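Local coordinates for guanine nucleotide exchange protein (Legionella pneumophila, PDB 1XSZ) that probably acts as a guanine nucleotide exchange factor for ADP-ribosylation factors, through a Sec7 domain whose active site is covered by a C-terminal cap, at residues Q87-G92 and Y135-Q140; L309-A314 and D340-L345. One frame throughout, in Å; residues are numbered along the deposited sequence. Where two conformers were deposited one is given.

Interaction 1. Residues Q87-G92 and Y135-Q140; sequences QSFVEG and YLLAFQ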
loop_
_atom_site.group_PDB
_atom_site.type_symbol
_atom_site.label_atom_id
_atom_site.label_comp_id
_atom_site.label_asym_id
_atom_site.label_seq_id
_atom_site.Cartn_x
_atom_site.Cartn_y
_atom_site.Cartn_z
ATOM N N GLN A 87 -23.400 12.559 -3.665
ATOM C CA GLN A 87 -22.440 13.068 -2.687
ATOM C C GLN A 87 -21.505 14.108 -3.271
ATOM O O GLN A 87 -21.205 14.088 -4.461
ATOM C CB GLN A 87 -21.566 11.935 -2.146
ATOM C CG GLN A 87 -22.286 10.843 -1.396
ATOM C CD GLN A 87 -21.305 9.831 -0.833
ATOM O OE1 GLN A 87 -21.035 9.809 0.368
ATOM N NE2 GLN A 87 -20.750 9.006 -1.705
ATOM N N SER A 88 -21.037 15.006 -2.410
ATOM C CA SER A 88 -20.074 16.018 -2.819
ATOM C C SER A 88 -18.754 15.267 -3.013
ATOM O O SER A 88 -18.645 14.083 -2.675
ATOM C CB SER A 88 -19.899 17.064 -1.722
ATOM O OG SER A 88 -19.221 16.507 -0.607
ATOM N N PHE A 89 -17.751 15.954 -3.547
ATOM C CA PHE A 89 -16.452 15.328 -3.768
ATOM C C PHE A 89 -15.840 14.848 -2.454
ATOM O O PHE A 89 -15.391 13.705 -2.352
ATOM C CB PHE A 89 -15.491 16.315 -4.435
ATOM C CG PHE A 89 -14.111 15.760 -4.648
ATOM C CD1 PHE A 89 -13.843 14.928 -5.729
ATOM C CD2 PHE A 89 -13.090 16.035 -3.745
ATOM C CE1 PHE A 89 -12.580 14.374 -5.915
ATOM C CE2 PHE A 89 -11.819 15.482 -3.923
ATOM C CZ PHE A 89 -11.566 14.655 -5.004
ATOM N N VAL A 90 -15.827 15.719 -1.452
ATOM C CA VAL A 90 -15.239 15.362 -0.171
ATOM C C VAL A 90 -16.004 14.239 0.506
ATOM O O VAL A 90 -15.397 13.339 1.076
ATOM C CB VAL A 90 -15.139 16.591 0.756
ATOM C CG1 VAL A 90 -14.612 16.182 2.128
ATOM C CG2 VAL A 90 -14.189 17.613 0.130
ATOM N N GLU A 91 -17.331 14.270 0.443
ATOM C CA GLU A 91 -18.106 13.214 1.084
ATOM C C GLU A 91 -17.882 11.882 0.374
ATOM O O GLU A 91 -17.799 10.838 1.019
ATOM C CB GLU A 91 -19.596 13.560 1.092
ATOM C CG GLU A 91 -20.454 12.585 1.899
ATOM C CD GLU A 91 -20.119 12.569 3.386
ATOM O OE1 GLU A 91 -20.746 11.779 4.125
ATOM O OE2 GLU A 91 -19.240 13.338 3.822
ATOM N N GLY A 92 -17.781 11.916 -0.950
ATOM C CA GLY A 92 -17.540 10.690 -1.691
ATOM C C GLY A 92 -16.190 10.106 -1.315
ATOM O O GLY A 92 -16.063 8.902 -1.081
ATOM N N TYR A 135 -7.816 13.094 -9.391
ATOM C CA TYR A 135 -6.731 12.499 -8.611
ATOM C C TYR A 135 -5.982 13.599 -7.858
ATOM O O TYR A 135 -5.693 13.467 -6.665
ATOM C CB TYR A 135 -5.777 11.740 -9.542
ATOM C CG TYR A 135 -4.518 11.225 -8.876
ATOM C CD1 TYR A 135 -4.572 10.237 -7.891
ATOM C CD2 TYR A 135 -3.270 11.723 -9.241
ATOM C CE1 TYR A 135 -3.405 9.757 -7.291
ATOM C CE2 TYR A 135 -2.101 11.254 -8.652
ATOM C CZ TYR A 135 -2.175 10.270 -7.680
ATOM O OH TYR A 135 -1.011 9.801 -7.115
ATOM N N LEU A 136 -5.657 14.687 -8.549
ATOM C CA LEU A 136 -4.967 15.799 -7.906
ATOM C C LEU A 136 -5.804 16.310 -6.730
ATOM O O LEU A 136 -5.288 16.518 -5.631
ATOM C CB LEU A 136 -4.731 16.941 -8.905
ATOM C CG LEU A 136 -4.202 18.245 -8.294
ATOM C CD1 LEU A 136 -2.815 18.021 -7.712
ATOM C CD2 LEU A 136 -4.167 19.335 -9.356
ATOM N N LEU A 137 -7.095 16.510 -6.963
ATOM C CA LEU A 137 -7.983 16.999 -5.916
ATOM C C LEU A 137 -8.018 16.022 -4.743
ATOM O O LEU A 137 -7.990 16.433 -3.583
ATOM C CB LEU A 137 -9.396 17.178 -6.470
ATOM C CG LEU A 137 -10.271 18.234 -5.799
ATOM C CD1 LEU A 137 -9.666 19.622 -5.994
ATOM C CD2 LEU A 137 -11.656 18.174 -6.410
ATOM N N ALA A 138 -8.077 14.730 -5.054
ATOM C CA ALA A 138 -8.118 13.704 -4.023
ATOM C C ALA A 138 -6.880 13.691 -3.138
ATOM O O ALA A 138 -7.007 13.739 -1.912
ATOM C CB ALA A 138 -8.335 12.329 -4.649
ATOM N N PHE A 139 -5.686 13.641 -3.731
ATOM C CA PHE A 139 -4.516 13.596 -2.870
ATOM C C PHE A 139 -4.239 14.933 -2.192
ATOM O O PHE A 139 -3.711 14.963 -1.083
ATOM C CB PHE A 139 -3.291 12.969 -3.594
ATOM C CG PHE A 139 -2.555 13.873 -4.547
ATOM C CD1 PHE A 139 -1.783 14.928 -4.078
ATOM C CD2 PHE A 139 -2.540 13.586 -5.915
ATOM C CE1 PHE A 139 -0.992 15.683 -4.950
ATOM C CE2 PHE A 139 -1.752 14.337 -6.795
ATOM C CZ PHE A 139 -0.977 15.384 -6.307
ATOM N N GLN A 140 -4.639 16.042 -2.811
ATOM C CA GLN A 140 -4.461 17.339 -2.169
ATOM C C GLN A 140 -5.393 17.390 -0.948
ATOM O O GLN A 140 -5.012 17.887 0.107
ATOM C CB GLN A 140 -4.797 18.483 -3.138
ATOM C CG GLN A 140 -3.767 18.723 -4.234
ATOM C CD GLN A 140 -2.468 19.310 -3.714
ATOM O OE1 GLN A 140 -2.456 20.056 -2.739
ATOM N NE2 GLN A 140 -1.368 18.994 -4.383
#
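With CG anti to the backbone N (chi1 178°), F89 carries its phenyl ring from the first helical turn of 89-98 to the flank of helix 131-149, and L137, whose CG is also anti to its backbone N, brings its CD2 branch over the ring face. In the conformer described, the CD2 methyl of L137 sits over the middle of that face, 3.6 Å from the centroid of the F89 ring and only 7° off the normal, a CH-pi contact with nearly central geometry. The rest of this leucine conformer follows the ring outward to its far end, where L137 CB comes to 3.6 Å from F89 CZ, so one branch covers the face while the stem of the side chain closes over the rim. The leading edge of the ring meets the helix itself: F89 CZ lies 3.5 Å from the backbone N of A138, near the ring plane, and 4.0 Å from A138 CB. Y120 adds an edge-to-face contact to the same ring, and L137 reaches on to F181 and L185 of helix 179-191. The turn that presents F89 is closed at its start by S88, the N-cap, whose OG accepts from E91 N at 3.1 Å with an N-H...O angle of 163°; OG is also bonded to E188. This buried contact thus joins two helices of the all-helical Sec7 domain. Across it the chemistry is apolar, dispersion and CH-pi attraction locating the ring, while the polar bonding lies behind it in the helix cap.

Interaction 2. Residues L309-A314 and D340-L345; sequences LAAKAA and DNQKKL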
loop_
_atom_site.group_PDB
_atom_site.type_symbol
_atom_site.label_atom_id
_atom_site.label_comp_id
_atom_site.label_asym_id
_atom_site.label_seq_id
_atom_site.Cartn_x
_atom_site.Cartn_y
_atom_site.Cartn_z
ATOM N N LEU A 309 15.728 -14.540 -0.993
ATOM C CA LEU A 309 16.323 -13.236 -1.262
ATOM C C LEU A 309 15.807 -12.208 -0.255
ATOM O O LEU A 309 16.575 -11.436 0.315
ATOM C CB LEU A 309 15.996 -12.784 -2.690
ATOM C CG LEU A 309 16.480 -11.384 -3.088
ATOM C CD1 LEU A 309 17.994 -11.281 -2.930
ATOM C CD2 LEU A 309 16.082 -11.105 -4.529
ATOM N N ALA A 310 14.498 -12.199 -0.034
ATOM C CA ALA A 310 13.904 -11.270 0.918
ATOM C C ALA A 310 14.403 -11.555 2.341
ATOM O O ALA A 310 14.729 -10.636 3.093
ATOM C CB ALA A 310 12.383 -11.377 0.859
ATOM N N ALA A 311 14.476 -12.840 2.692
ATOM C CA ALA A 311 14.925 -13.243 4.022
ATOM C C ALA A 311 16.369 -12.823 4.270
ATOM O O ALA A 311 16.721 -12.409 5.372
ATOM C CB ALA A 311 14.779 -14.748 4.191
ATOM N N LYS A 312 17.206 -12.936 3.243
ATOM C CA LYS A 312 18.610 -12.548 3.374
ATOM C C LYS A 312 18.728 -11.051 3.625
ATOM O O LYS A 312 19.504 -10.610 4.473
ATOM C CB LYS A 312 19.390 -12.920 2.113
ATOM C CG LYS A 312 19.608 -14.408 1.937
ATOM C CD LYS A 312 20.384 -14.707 0.666
ATOM C CE LYS A 312 20.516 -16.206 0.449
ATOM N NZ LYS A 312 21.244 -16.518 -0.811
ATOM N N ALA A 313 17.958 -10.260 2.887
ATOM C CA ALA A 313 18.008 -8.819 3.078
ATOM C C ALA A 313 17.576 -8.467 4.505
ATOM O O ALA A 313 18.238 -7.695 5.196
ATOM C CB ALA A 313 17.113 -8.118 2.057
ATOM N N ALA A 314 16.469 -9.052 4.958
ATOM C CA ALA A 314 15.974 -8.778 6.302
ATOM C C ALA A 314 16.960 -9.223 7.383
ATOM O O ALA A 314 17.167 -8.526 8.378
ATOM C CB ALA A 314 14.619 -9.466 6.505
ATOM N N ASP A 340 14.773 -17.125 9.921
ATOM C CA ASP A 340 15.527 -17.770 10.990
ATOM C C ASP A 340 16.702 -18.573 10.436
ATOM O O ASP A 340 17.769 -18.623 11.056
ATOM C CB ASP A 340 14.625 -18.689 11.822
ATOM C CG ASP A 340 13.705 -17.924 12.759
ATOM O OD1 ASP A 340 13.853 -16.692 12.917
ATOM O OD2 ASP A 340 12.825 -18.577 13.362
ATOM N N ASN A 341 16.509 -19.204 9.283
ATOM C CA ASN A 341 17.580 -19.980 8.670
ATOM C C ASN A 341 18.720 -19.061 8.261
ATOM O O ASN A 341 19.893 -19.400 8.438
ATOM C CB ASN A 341 17.062 -20.765 7.465
ATOM C CG ASN A 341 16.168 -21.915 7.872
ATOM O OD1 ASN A 341 16.229 -22.388 9.009
ATOM N ND2 ASN A 341 15.342 -22.385 6.946
ATOM N N GLN A 342 18.392 -17.893 7.720
ATOM C CA GLN A 342 19.438 -16.957 7.330
ATOM C C GLN A 342 20.177 -16.450 8.572
ATOM O O GLN A 342 21.395 -16.280 8.544
ATOM C CB GLN A 342 18.855 -15.783 6.538
ATOM C CG GLN A 342 18.338 -16.148 5.149
ATOM C CD GLN A 342 19.376 -16.863 4.302
ATOM O OE1 GLN A 342 20.558 -16.514 4.318
ATOM N NE2 GLN A 342 18.935 -17.865 3.548
ATOM N N LYS A 343 19.456 -16.207 9.666
ATOM C CA LYS A 343 20.107 -15.749 10.894
ATOM C C LYS A 343 21.035 -16.840 11.426
ATOM O O LYS A 343 22.115 -16.548 11.950
ATOM C CB LYS A 343 19.070 -15.388 11.968
ATOM C CG LYS A 343 18.399 -14.038 11.767
ATOM C CD LYS A 343 19.403 -12.887 11.876
ATOM C CE LYS A 343 18.689 -11.546 11.945
ATOM N NZ LYS A 343 19.652 -10.402 11.947
ATOM N N LYS A 344 20.613 -18.095 11.303
ATOM C CA LYS A 344 21.432 -19.208 11.765
ATOM C C LYS A 344 22.713 -19.277 10.941
ATOM O O LYS A 344 23.791 -19.529 11.481
ATOM C CB LYS A 344 20.665 -20.528 11.651
ATOM C CG LYS A 344 19.582 -20.713 12.700
ATOM C CD LYS A 344 18.932 -22.081 12.579
ATOM C CE LYS A 344 17.906 -22.309 13.677
ATOM N NZ LYS A 344 17.300 -23.665 13.587
ATOM N N LEU A 345 22.591 -19.048 9.638
ATOM C CA LEU A 345 23.752 -19.077 8.749
ATOM C C LEU A 345 24.753 -18.019 9.198
ATOM O O LEU A 345 25.950 -18.285 9.308
ATOM C CB LEU A 345 23.331 -18.796 7.304
ATOM C CG LEU A 345 24.468 -18.667 6.285
ATOM C CD1 LEU A 345 25.259 -19.963 6.244
ATOM C CD2 LEU A 345 23.903 -18.340 4.911
HETATM O O HOH W 1 17.006 -8.715 11.137
#
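Segments 309-314 and 340-345 come closest at K312 and Q342, whose CA atoms are 6.0 Å apart. The small side chain of A311 is consistent with this close approach: its CB points at the other helix and touches Q342 CG at 3.9 Å. Q342 carries most of the contact from its own side. A bend at chi2 (-54°) turns its amide so that the methylenes of the extended K312 chain lie over one face of it, and the two side chains run past each other at a slant. K312 CG sits almost directly above Q342 CD, at 3.4 Å, and is 3.3 Å from Q342 OE1, while K312 CE, over the same face, approaches Q342 NE2 at 3.9 Å. These are van der Waals contacts, with the aliphatic part of the lysine serving as a wall for the amide. The next residue, K343, brings its ammonium toward the end of helix 306-315. A water lies 2.8 Å from A314 O and is weakly bonded by K343 NZ, which also bonds to the carbonyl of A315. A positive charge here would probably suit the carbonyl-rich C-terminal end of the helix. Within the capping domain, helix 306-315 is sandwiched between helix 332-351, where A311 also meets A338, and the antiparallel sheet, where A310, A311 and A314 pack on Y205 of strand 204-208 and A310 and A314 on I298 of strand 295-300.

In the fold
Interactions 1 and 2 share no helix and lie in different parts of the protein, the first in the Sec7 domain and the second in the capping domain; their centres are 43 Å apart, on opposite sides of the chain's centre. Both pair two helices, but in different settings. Interaction 1 is buried, mainly among helices, and relies on an aromatic ring packed chiefly on aliphatic groups. Interaction 2 is only partly buried, on the outer side of a helix that backs onto a sheet: an alanine lies at the close approach, while long polar side chains and a water extend the contact toward its margin.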